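Local coordinates for heme-binding protein A / AI-2 binding protein A (Helicobacter pylori SS1, PDB 6OFQ) that binds peptides in the periplasm, here the peptide STSA, and probably delivers them to an ABC transporter for import, at residues K189-Y194 with K207-G212; V119-E124 with K131-P136; N109-F114 with N230-G235; G59-T64 with F214-W219. All blocks are in the same frame, centred on the assembly; numbering follows the deposited sequence.

Contact 1. Residues K189-Y194 with K207-G212; sequences KDYADY and KPVGTG
Helix 189-197 meets the loop that leads into strand 214-220 of the five-stranded mixed sheet through one aromatic side chain, that of Tyr191, which reaches Lys207 and Val209. The hydroxyl makes the contact's hydrogen bond. Tyr191 OH donates to Lys207 O at 2.7 Å, lying in the carbonyl plane on a lone pair with a C=O...donor angle of 145°. The same carbonyl oxygen sits near the plane of the ring at its edge, while the beta carbon of Lys207 flanks the hydroxyl, with CB 3.6 Å from Tyr191 OH. Val209 supplies the apolar half by laying one methyl over a ring face: CG2 is 3.6 Å from the Tyr191 ring centroid and 15° off the ring normal, the geometry of a CH-pi contact. The methyl's nearest carbon is Tyr191 CD2, 3.5 Å from Val209 CG2. Tyr191 reaches this far because CG lies anti to the backbone N (chi1 178°), which carries the ring out from the helix. A hydrogen bond at the hydroxyl and a methyl on one face together limit how the ring can shift. Trp108, Tyr107 and Leu204 pack around it, and the neighbouring Pro208 O accepts from Tyr107 OH. A buried tyrosine thus joins helix 189-197 to the irregular loop before strand 214-220, within the type II periplasmic binding protein fold of this family 5 solute-binding protein.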
# COMPACT_ATOMS: atom_id res chain seq x y z
N LYS A 189 -4.41 -24.01 3.57
CA LYS A 189 -4.86 -24.98 2.58
C LYS A 189 -6.01 -25.88 3.11
O LYS A 189 -6.92 -26.13 2.31
CB LYS A 189 -3.66 -25.84 2.16
CG LYS A 189 -4.00 -26.86 1.08
CD LYS A 189 -4.60 -26.24 -0.15
CE LYS A 189 -4.36 -26.98 -1.47
NZ LYS A 189 -5.32 -28.05 -1.78
N ASP A 190 -5.89 -26.28 4.37
CA ASP A 190 -6.98 -27.10 4.98
C ASP A 190 -8.31 -26.34 4.94
O ASP A 190 -9.36 -26.88 4.51
CB ASP A 190 -6.61 -27.60 6.38
CG ASP A 190 -5.46 -28.59 6.35
OD1 ASP A 190 -5.50 -29.55 5.56
OD2 ASP A 190 -4.40 -28.34 6.95
N TYR A 191 -8.28 -25.06 5.35
CA TYR A 191 -9.49 -24.25 5.31
C TYR A 191 -10.02 -24.06 3.89
O TYR A 191 -11.21 -24.20 3.56
CB TYR A 191 -9.27 -22.90 6.03
CG TYR A 191 -10.46 -21.95 6.01
CD1 TYR A 191 -11.68 -22.35 6.54
CD2 TYR A 191 -10.36 -20.64 5.57
CE1 TYR A 191 -12.76 -21.52 6.59
CE2 TYR A 191 -11.42 -19.77 5.67
CZ TYR A 191 -12.62 -20.21 6.17
OH TYR A 191 -13.71 -19.35 6.25
N ALA A 192 -9.13 -23.74 2.94
CA ALA A 192 -9.49 -23.63 1.54
C ALA A 192 -10.12 -24.93 0.99
O ALA A 192 -11.10 -24.81 0.27
CB ALA A 192 -8.23 -23.30 0.72
N ASP A 193 -9.53 -26.07 1.36
CA ASP A 193 -10.08 -27.35 0.88
C ASP A 193 -11.49 -27.55 1.46
O ASP A 193 -12.39 -27.98 0.73
CB ASP A 193 -9.18 -28.49 1.29
CG ASP A 193 -7.90 -28.59 0.50
OD1 ASP A 193 -7.86 -27.97 -0.59
OD2 ASP A 193 -7.11 -29.37 1.06
N TYR A 194 -11.64 -27.25 2.75
CA TYR A 194 -12.96 -27.35 3.45
C TYR A 194 -14.00 -26.52 2.75
O TYR A 194 -15.12 -26.92 2.46
CB TYR A 194 -12.86 -26.99 4.90
CG TYR A 194 -14.11 -26.58 5.62
CD1 TYR A 194 -14.82 -27.52 6.36
CD2 TYR A 194 -14.42 -25.23 5.76
CE1 TYR A 194 -15.98 -27.16 7.04
CE2 TYR A 194 -15.55 -24.86 6.47
CZ TYR A 194 -16.33 -25.82 7.09
OH TYR A 194 -17.48 -25.43 7.77
N LYS A 207 -14.21 -14.62 5.41
CA LYS A 207 -14.17 -15.17 6.76
C LYS A 207 -12.77 -15.80 6.90
O LYS A 207 -12.57 -16.98 6.61
CB LYS A 207 -15.32 -16.18 6.95
CG LYS A 207 -16.68 -15.50 7.01
CD LYS A 207 -17.79 -16.54 7.04
CE LYS A 207 -19.11 -15.80 6.95
NZ LYS A 207 -20.32 -16.65 6.72
N PRO A 208 -11.75 -14.99 7.24
CA PRO A 208 -10.39 -15.41 7.02
C PRO A 208 -9.84 -16.26 8.13
O PRO A 208 -10.25 -16.16 9.26
CB PRO A 208 -9.67 -14.07 6.92
CG PRO A 208 -10.43 -13.15 7.87
CD PRO A 208 -11.86 -13.56 7.59
N VAL A 209 -8.82 -17.08 7.80
CA VAL A 209 -8.05 -17.86 8.72
C VAL A 209 -6.55 -17.64 8.54
O VAL A 209 -6.06 -17.89 7.46
CB VAL A 209 -8.43 -19.36 8.56
CG1 VAL A 209 -7.57 -20.23 9.45
CG2 VAL A 209 -9.90 -19.57 8.92
N GLY A 210 -5.89 -17.17 9.58
CA GLY A 210 -4.44 -16.86 9.50
C GLY A 210 -3.73 -17.41 10.70
O GLY A 210 -4.29 -18.16 11.52
N THR A 211 -2.49 -17.00 10.88
CA THR A 211 -1.67 -17.34 12.04
C THR A 211 -1.29 -16.18 12.94
O THR A 211 -0.58 -16.38 13.91
CB THR A 211 -0.37 -18.02 11.59
OG1 THR A 211 0.37 -17.16 10.74
CG2 THR A 211 -0.59 -19.32 10.86
N GLY A 212 -1.72 -14.97 12.58
CA GLY A 212 -1.22 -13.79 13.25
C GLY A 212 -1.72 -13.52 14.64
O GLY A 212 -2.52 -14.30 15.18

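Contact 2. Residues V119-E124 with K131-P136; sequences VLFSFE and KRYYSP
Glu124 and Lys131 form a salt bridge that joins helix 116-127 to the loop after it, in a periplasmic binding protein of type II. The two chains run side by side in the same direction, both extended beyond CG, and Lys131 NZ donates to Glu124 OE1 at 2.9 Å. The ammonium approaches from above the carboxylate, 67° out of its plane. The aliphatic parts also meet, with Lys131 CD 4.0 Å from Glu124 CB. On the buried side, Phe121 turns an edge toward the face of Tyr133 in a T-shaped pair: the centroids are 5.7 Å apart, the planes stand at 84°, and the closest carbons are Phe121 CE1 and Tyr133 CD1, at 4.0 Å. The first torsion of Phe121, near 180°, swings its ring away from the backbone nitrogen and nearer the loop. In the next shell, Lys189 and Ala192 of helix 189-197 pack on Phe121, and Tyr133 OH is hydrogen-bonded to Ala192 O. Farther along the loop, the Arg132 side chain reaches forward to two carbonyls: Arg132 NE makes a bent bond to Tyr134 O at 2.9 Å from above that carbonyl's plane, whereas Arg132 NH2 meets Ser135 O at 2.9 Å, straighter and within 11° of the guanidinium plane.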
# COMPACT_ATOMS: atom_id res chain seq x y z
N VAL A 119 2.23 -22.73 2.31
CA VAL A 119 3.06 -21.84 1.48
C VAL A 119 2.80 -22.10 0.01
O VAL A 119 2.59 -21.21 -0.78
CB VAL A 119 4.53 -21.92 1.86
CG1 VAL A 119 5.34 -20.93 1.07
CG2 VAL A 119 4.75 -21.72 3.36
N LEU A 120 2.88 -23.38 -0.40
CA LEU A 120 2.56 -23.79 -1.75
C LEU A 120 1.19 -23.31 -2.12
O LEU A 120 1.02 -22.72 -3.18
CB LEU A 120 2.67 -25.31 -1.96
CG LEU A 120 4.06 -25.93 -1.80
CD1 LEU A 120 3.95 -27.42 -2.18
CD2 LEU A 120 5.03 -25.23 -2.72
N PHE A 121 0.17 -23.53 -1.30
CA PHE A 121 -1.14 -23.05 -1.72
C PHE A 121 -1.20 -21.55 -1.95
O PHE A 121 -1.69 -21.05 -2.95
CB PHE A 121 -2.13 -23.37 -0.60
CG PHE A 121 -3.52 -22.74 -0.81
CD1 PHE A 121 -4.31 -23.06 -1.89
CD2 PHE A 121 -3.93 -21.73 0.03
CE1 PHE A 121 -5.55 -22.49 -2.09
CE2 PHE A 121 -5.17 -21.11 -0.20
CZ PHE A 121 -5.93 -21.46 -1.26
N SER A 122 -0.60 -20.81 -1.01
CA SER A 122 -0.70 -19.35 -1.01
C SER A 122 -0.03 -18.70 -2.20
O SER A 122 -0.51 -17.70 -2.69
CB SER A 122 -0.16 -18.82 0.31
OG SER A 122 -0.92 -19.28 1.42
N PHE A 123 1.11 -19.28 -2.59
CA PHE A 123 1.87 -18.79 -3.73
C PHE A 123 1.40 -19.38 -5.05
O PHE A 123 1.23 -18.67 -6.02
CB PHE A 123 3.38 -19.06 -3.56
CG PHE A 123 4.11 -18.13 -2.60
CD1 PHE A 123 3.86 -18.14 -1.24
CD2 PHE A 123 5.12 -17.32 -3.07
CE1 PHE A 123 4.45 -17.23 -0.39
CE2 PHE A 123 5.74 -16.47 -2.22
CZ PHE A 123 5.50 -16.51 -0.88
N GLU A 124 1.26 -20.72 -5.10
CA GLU A 124 0.92 -21.40 -6.33
C GLU A 124 -0.44 -21.00 -6.91
O GLU A 124 -0.59 -20.95 -8.13
CB GLU A 124 1.01 -22.91 -6.29
CG GLU A 124 2.40 -23.45 -6.07
CD GLU A 124 2.37 -24.99 -6.00
OE1 GLU A 124 1.37 -25.61 -5.61
OE2 GLU A 124 3.48 -25.49 -6.25
N LYS A 131 -4.67 -23.20 -10.59
CA LYS A 131 -4.77 -23.28 -9.16
C LYS A 131 -5.30 -21.97 -8.57
O LYS A 131 -5.29 -21.82 -7.36
CB LYS A 131 -3.37 -23.59 -8.58
CG LYS A 131 -2.91 -25.02 -8.90
CD LYS A 131 -1.54 -25.26 -8.30
CE LYS A 131 -1.22 -26.76 -8.29
NZ LYS A 131 0.20 -27.05 -7.90
N ARG A 132 -5.89 -21.12 -9.40
CA ARG A 132 -6.42 -19.84 -8.93
C ARG A 132 -7.35 -19.92 -7.73
O ARG A 132 -7.51 -18.91 -7.00
CB ARG A 132 -7.11 -19.13 -10.11
CG ARG A 132 -8.24 -18.19 -9.78
CD ARG A 132 -9.00 -17.92 -11.07
NE ARG A 132 -10.06 -17.02 -10.71
CZ ARG A 132 -9.98 -15.70 -10.67
NH1 ARG A 132 -8.86 -15.10 -11.02
NH2 ARG A 132 -11.02 -14.98 -10.30
N TYR A 133 -8.06 -21.05 -7.60
CA TYR A 133 -8.98 -21.37 -6.51
C TYR A 133 -10.34 -20.74 -6.72
O TYR A 133 -11.36 -21.45 -6.87
CB TYR A 133 -8.39 -21.05 -5.13
CG TYR A 133 -9.30 -21.42 -3.99
CD1 TYR A 133 -9.32 -22.74 -3.53
CD2 TYR A 133 -10.10 -20.45 -3.38
CE1 TYR A 133 -10.14 -23.08 -2.45
CE2 TYR A 133 -10.95 -20.79 -2.32
CZ TYR A 133 -10.97 -22.12 -1.90
OH TYR A 133 -11.71 -22.46 -0.78
N TYR A 134 -10.39 -19.41 -6.72
CA TYR A 134 -11.62 -18.66 -6.93
C TYR A 134 -12.14 -18.92 -8.34
O TYR A 134 -11.41 -19.19 -9.26
CB TYR A 134 -11.41 -17.18 -6.73
CG TYR A 134 -10.96 -16.87 -5.32
CD1 TYR A 134 -11.83 -16.96 -4.26
CD2 TYR A 134 -9.71 -16.35 -5.07
CE1 TYR A 134 -11.49 -16.66 -2.95
CE2 TYR A 134 -9.31 -16.10 -3.75
CZ TYR A 134 -10.22 -16.16 -2.72
OH TYR A 134 -9.86 -15.88 -1.44
N SER A 135 -13.46 -18.87 -8.43
CA SER A 135 -14.10 -18.96 -9.73
C SER A 135 -13.65 -17.87 -10.66
O SER A 135 -13.27 -16.77 -10.20
CB SER A 135 -15.62 -18.78 -9.60
OG SER A 135 -16.02 -19.98 -8.98
N PRO A 136 -13.73 -18.16 -11.96
CA PRO A 136 -13.57 -17.02 -12.86
C PRO A 136 -14.51 -15.86 -12.46
O PRO A 136 -15.64 -16.01 -11.97
CB PRO A 136 -13.81 -17.64 -14.25
CG PRO A 136 -13.64 -19.12 -14.06
CD PRO A 136 -14.11 -19.40 -12.66

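Contact 3. Residues N109-F114 with N230-G235; sequences NKKVEF and NQDYWG
Lys111 and Asp232 face each other across the protein surface in a salt bridge, with Lys111 NZ 3.4 Å from Asp232 OD2. The hydrogen bond within it is weak at that length, so the attraction between these two exposed side chains is probably mostly electrostatic. The next atom of the lysine chain is farther off, Lys111 CE lying 4.0 Å from Asp232 OD2. Bends at chi3 and chi4 of Lys111 bring its ammonium obliquely to the carboxylate. The backbones themselves stay well separated: the nearest CA atoms, those of Lys111 and Asp232, are 10.9 Å apart. Asp232 stands on a type I beta turn from Asn230 to Tyr233, closed by Tyr233 N to Asn230 O at 3.3 Å. Asn230 adds an Asx turn, its OD1 accepting from Asp232 N at 3.0 Å with an N-H...acceptor angle of 145°; the donor lies above the amide carbonyl plane. This turn belongs to the loop between strands 224-229 and 242-247, antiparallel neighbours in the five-stranded mixed sheet, whereas Lys111 lies in the connection from strand 91-96 to helix 116-127. Lys111 also touches Tyr101, and Asn230 ND2 bonds to Gly212 O. Beyond the turn, Gly235 N lies over the centre of the Tyr233 ring, 3.3 Å above its plane, and a face of Trp234 receives Tyr233 CE1.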
# COMPACT_ATOMS: atom_id res chain seq x y z
N ASN A 109 -13.45 -24.58 13.00
CA ASN A 109 -13.13 -25.07 14.33
C ASN A 109 -11.97 -26.04 14.46
O ASN A 109 -11.56 -26.33 15.58
CB ASN A 109 -14.42 -25.65 14.98
CG ASN A 109 -14.16 -26.35 16.32
OD1 ASN A 109 -14.28 -27.58 16.40
ND2 ASN A 109 -13.80 -25.59 17.36
N LYS A 110 -11.44 -26.52 13.33
CA LYS A 110 -10.38 -27.51 13.34
C LYS A 110 -9.06 -26.83 13.68
O LYS A 110 -8.85 -25.69 13.25
CB LYS A 110 -10.36 -28.15 11.95
CG LYS A 110 -9.51 -29.41 11.84
CD LYS A 110 -9.54 -29.88 10.39
CE LYS A 110 -8.82 -31.20 10.18
NZ LYS A 110 -9.76 -32.32 10.46
N LYS A 111 -8.26 -27.48 14.52
CA LYS A 111 -6.94 -26.97 14.88
C LYS A 111 -5.88 -27.59 13.97
O LYS A 111 -5.62 -28.80 13.94
CB LYS A 111 -6.56 -27.16 16.35
CG LYS A 111 -5.26 -26.44 16.70
CD LYS A 111 -5.03 -26.09 18.17
CE LYS A 111 -4.61 -24.64 18.32
NZ LYS A 111 -3.65 -24.33 19.41
N VAL A 112 -5.30 -26.77 13.11
CA VAL A 112 -4.42 -27.28 12.05
C VAL A 112 -3.10 -26.56 12.09
O VAL A 112 -3.03 -25.35 12.27
CB VAL A 112 -5.01 -27.29 10.64
CG1 VAL A 112 -6.39 -27.93 10.65
CG2 VAL A 112 -5.20 -25.93 10.05
N GLU A 113 -2.02 -27.33 12.06
CA GLU A 113 -0.66 -26.81 12.10
C GLU A 113 -0.24 -26.35 10.69
O GLU A 113 -0.38 -27.04 9.69
CB GLU A 113 0.32 -27.88 12.62
CG GLU A 113 1.73 -27.37 12.85
CD GLU A 113 2.75 -28.44 13.27
OE1 GLU A 113 2.29 -29.62 13.28
OE2 GLU A 113 3.93 -28.18 13.53
N PHE A 114 0.33 -25.14 10.65
CA PHE A 114 0.96 -24.56 9.46
C PHE A 114 2.14 -25.44 9.01
O PHE A 114 2.93 -25.92 9.81
CB PHE A 114 1.45 -23.15 9.83
CG PHE A 114 2.53 -22.61 8.93
CD1 PHE A 114 2.26 -22.25 7.63
CD2 PHE A 114 3.82 -22.52 9.39
CE1 PHE A 114 3.26 -21.85 6.76
CE2 PHE A 114 4.83 -22.03 8.57
CZ PHE A 114 4.52 -21.70 7.27
N ASN A 230 -5.30 -13.36 19.42
CA ASN A 230 -5.02 -14.82 19.22
C ASN A 230 -4.11 -15.25 20.37
O ASN A 230 -2.93 -14.94 20.43
CB ASN A 230 -4.29 -15.02 17.91
CG ASN A 230 -3.89 -16.47 17.68
OD1 ASN A 230 -4.33 -17.32 18.46
ND2 ASN A 230 -2.99 -16.71 16.73
N GLN A 231 -4.70 -15.98 21.32
CA GLN A 231 -3.93 -16.41 22.49
C GLN A 231 -2.88 -17.45 22.17
O GLN A 231 -1.94 -17.61 22.94
CB GLN A 231 -4.91 -17.10 23.46
CG GLN A 231 -6.05 -16.26 23.96
CD GLN A 231 -5.66 -15.05 24.78
OE1 GLN A 231 -4.61 -15.00 25.42
NE2 GLN A 231 -6.51 -14.02 24.66
N ASP A 232 -3.00 -18.07 21.01
CA ASP A 232 -2.04 -19.11 20.57
C ASP A 232 -0.99 -18.60 19.59
O ASP A 232 -0.24 -19.40 19.01
CB ASP A 232 -2.82 -20.26 19.96
CG ASP A 232 -3.72 -20.98 21.00
OD1 ASP A 232 -3.30 -21.06 22.17
OD2 ASP A 232 -4.82 -21.41 20.64
N TYR A 233 -0.94 -17.29 19.38
CA TYR A 233 0.07 -16.71 18.48
C TYR A 233 1.47 -17.23 18.80
O TYR A 233 1.90 -17.23 19.94
CB TYR A 233 -0.01 -15.17 18.60
CG TYR A 233 1.03 -14.43 17.80
CD1 TYR A 233 1.13 -14.58 16.40
CD2 TYR A 233 1.87 -13.53 18.44
CE1 TYR A 233 2.11 -13.85 15.72
CE2 TYR A 233 2.78 -12.75 17.74
CZ TYR A 233 2.89 -12.93 16.39
OH TYR A 233 3.90 -12.17 15.79
N TRP A 234 2.23 -17.52 17.74
CA TRP A 234 3.60 -18.03 17.89
C TRP A 234 4.59 -17.04 18.47
O TRP A 234 5.58 -17.45 19.07
CB TRP A 234 4.16 -18.57 16.58
CG TRP A 234 4.16 -17.57 15.45
CD1 TRP A 234 3.18 -17.36 14.54
CD2 TRP A 234 5.21 -16.63 15.17
NE1 TRP A 234 3.54 -16.32 13.72
CE2 TRP A 234 4.78 -15.84 14.07
CE3 TRP A 234 6.42 -16.33 15.79
CZ2 TRP A 234 5.56 -14.81 13.55
CZ3 TRP A 234 7.22 -15.30 15.25
CH2 TRP A 234 6.73 -14.55 14.15
N GLY A 235 4.44 -15.74 18.23
CA GLY A 235 5.31 -14.69 18.68
C GLY A 235 4.94 -14.13 20.04
O GLY A 235 4.06 -14.68 20.71

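Contact 4. Residues G59-T64 with F214-W219; sequences GNIYDT and FKFFLW
Asn60 and Phe214 lie side by side and point the same way, with the amide and ring planes 82° apart, where the weakly bonded last turn of helix 52-61 meets the start of strand 214-220. The closest side-chain atoms are Asn60 OD1 and Phe214 CD1, at 3.5 Å, the oxygen standing obliquely to the ring. That amide is held from outside the pair: ND2 donates to Val56 O and Asn524 O, and OD1 accepts from Phe526 N. Two residues on along the strand from Phe214, Phe216 runs alongside Ile61, again pointing the same way. Here the far end of the isoleucine does the touching, with Ile61 CD1 4.1 Å from Phe216 CB and near the plane of the Phe216 ring at its edge. Leu227 of the adjacent strand packs against both Asn60 and Ile61. The backbones also meet directly. Phe214 N donates to Asn60 O at 3.2 Å with an N-H...acceptor angle of 158°, and Ile61 CA approaches Phe214 O at 3.4 Å in a CA-H...O contact, weaker in kind though straight, with an angle at H of 178°. Strand 214-220 is outermost in its mixed sheet, and the chemistry implies that Phe214 is tied to Asn60 and Ile61 by one true hydrogen bond and one weaker contact, with a satisfied asparagine amide beside its ring and an apolar Ile61-Phe216 contact next to it.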
# COMPACT_ATOMS: atom_id res chain seq x y z
N GLY A 59 -3.38 -7.41 7.80
CA GLY A 59 -2.04 -7.39 8.37
C GLY A 59 -1.96 -7.87 9.80
O GLY A 59 -0.88 -8.27 10.27
N ASN A 60 -3.06 -7.80 10.53
CA ASN A 60 -3.12 -8.31 11.88
C ASN A 60 -3.50 -9.82 11.96
O ASN A 60 -3.23 -10.43 12.99
CB ASN A 60 -4.18 -7.49 12.62
CG ASN A 60 -3.66 -6.14 13.05
OD1 ASN A 60 -2.88 -6.07 13.98
ND2 ASN A 60 -4.09 -5.07 12.38
N ILE A 61 -4.13 -10.31 10.91
CA ILE A 61 -4.70 -11.67 10.87
C ILE A 61 -3.66 -12.64 10.32
O ILE A 61 -3.57 -13.82 10.76
CB ILE A 61 -5.98 -11.65 10.01
CG1 ILE A 61 -7.07 -10.89 10.79
CG2 ILE A 61 -6.39 -13.05 9.60
CD1 ILE A 61 -8.28 -10.55 9.92
N TYR A 62 -2.93 -12.23 9.29
CA TYR A 62 -2.04 -13.14 8.56
C TYR A 62 -0.57 -12.83 8.85
O TYR A 62 -0.22 -11.69 9.09
CB TYR A 62 -2.18 -13.04 7.04
CG TYR A 62 -3.56 -13.37 6.50
CD1 TYR A 62 -3.94 -14.68 6.31
CD2 TYR A 62 -4.48 -12.39 6.22
CE1 TYR A 62 -5.17 -15.03 5.77
CE2 TYR A 62 -5.69 -12.73 5.66
CZ TYR A 62 -6.03 -14.05 5.42
OH TYR A 62 -7.24 -14.33 4.81
N ASP A 63 0.26 -13.87 8.79
CA ASP A 63 1.70 -13.74 8.68
C ASP A 63 2.22 -14.11 7.33
O ASP A 63 1.56 -14.75 6.50
CB ASP A 63 2.39 -14.63 9.69
CG ASP A 63 2.06 -14.20 11.11
OD1 ASP A 63 2.25 -13.00 11.45
OD2 ASP A 63 1.61 -15.04 11.92
N THR A 64 3.47 -13.68 7.15
CA THR A 64 4.27 -13.91 5.96
C THR A 64 5.50 -14.77 6.33
O THR A 64 5.75 -15.04 7.51
CB THR A 64 4.67 -12.58 5.29
OG1 THR A 64 4.95 -11.61 6.30
CG2 THR A 64 3.53 -12.02 4.40
N PHE A 214 -3.81 -11.45 15.93
CA PHE A 214 -5.26 -11.31 16.07
C PHE A 214 -6.01 -12.22 15.14
O PHE A 214 -5.51 -12.54 14.07
CB PHE A 214 -5.68 -9.84 15.85
CG PHE A 214 -5.09 -8.88 16.83
CD1 PHE A 214 -3.88 -8.27 16.55
CD2 PHE A 214 -5.73 -8.57 18.03
CE1 PHE A 214 -3.32 -7.41 17.45
CE2 PHE A 214 -5.19 -7.68 18.94
CZ PHE A 214 -3.97 -7.11 18.64
N LYS A 215 -7.23 -12.57 15.55
CA LYS A 215 -8.09 -13.35 14.68
C LYS A 215 -9.36 -12.58 14.38
O LYS A 215 -9.73 -11.67 15.13
CB LYS A 215 -8.39 -14.72 15.27
CG LYS A 215 -9.13 -14.63 16.58
CD LYS A 215 -9.13 -16.00 17.25
CE LYS A 215 -9.71 -15.85 18.64
NZ LYS A 215 -9.75 -17.25 19.13
N PHE A 216 -9.98 -12.91 13.26
CA PHE A 216 -11.23 -12.27 12.83
C PHE A 216 -12.42 -12.68 13.71
O PHE A 216 -12.53 -13.87 14.02
CB PHE A 216 -11.49 -12.72 11.40
CG PHE A 216 -12.73 -12.21 10.77
CD1 PHE A 216 -13.94 -12.85 10.95
CD2 PHE A 216 -12.68 -11.16 9.88
CE1 PHE A 216 -15.11 -12.41 10.31
CE2 PHE A 216 -13.82 -10.75 9.19
CZ PHE A 216 -15.00 -11.38 9.41
N PHE A 217 -13.24 -11.68 14.03
CA PHE A 217 -14.56 -11.95 14.66
C PHE A 217 -15.71 -11.54 13.80
O PHE A 217 -16.68 -12.32 13.65
CB PHE A 217 -14.64 -11.40 16.07
CG PHE A 217 -15.93 -11.67 16.76
CD1 PHE A 217 -16.20 -12.96 17.20
CD2 PHE A 217 -16.85 -10.67 16.92
CE1 PHE A 217 -17.41 -13.24 17.81
CE2 PHE A 217 -18.06 -10.95 17.51
CZ PHE A 217 -18.30 -12.22 18.00
N LEU A 218 -15.73 -10.34 13.26
CA LEU A 218 -16.85 -9.85 12.49
C LEU A 218 -16.42 -8.80 11.49
O LEU A 218 -15.46 -8.06 11.77
CB LEU A 218 -17.79 -9.21 13.54
CG LEU A 218 -18.99 -8.37 13.20
CD1 LEU A 218 -19.73 -8.28 14.52
CD2 LEU A 218 -18.52 -6.96 12.88
N TRP A 219 -17.13 -8.73 10.38
CA TRP A 219 -16.97 -7.66 9.41
C TRP A 219 -18.35 -7.16 9.00
O TRP A 219 -19.09 -7.86 8.30
CB TRP A 219 -16.19 -8.16 8.21
CG TRP A 219 -15.96 -7.17 7.06
CD1 TRP A 219 -16.06 -5.77 7.13
CD2 TRP A 219 -15.51 -7.48 5.76
NE1 TRP A 219 -15.73 -5.25 5.92
CE2 TRP A 219 -15.36 -6.27 5.07
CE3 TRP A 219 -15.18 -8.70 5.12
CZ2 TRP A 219 -14.85 -6.24 3.77
CZ3 TRP A 219 -14.71 -8.64 3.82
CH2 TRP A 219 -14.62 -7.45 3.14

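Contacts 1, 3 and 4 cluster with centres 11 to 12 Å apart, while contact 2 lies 12 Å from contact 1, 19 Å from contact 4 and 22 Å from contact 3. Along the chain contact 2 closes before contact 1 opens, and both fall within the spans enclosed by contacts 3 and 4, whose segments alternate. Asp63 ties three contacts together, its OD2 accepting from Thr211 OG1 and Trp234 NE1. Contact 1 touches each of the others, and so links helix 116-127 and its loop, the turn after strand 224-229, and edge strand 214-220 of the peptide-binding protein; contacts 2 and 4 do not touch directly, their nearest atoms being about 7 Å apart.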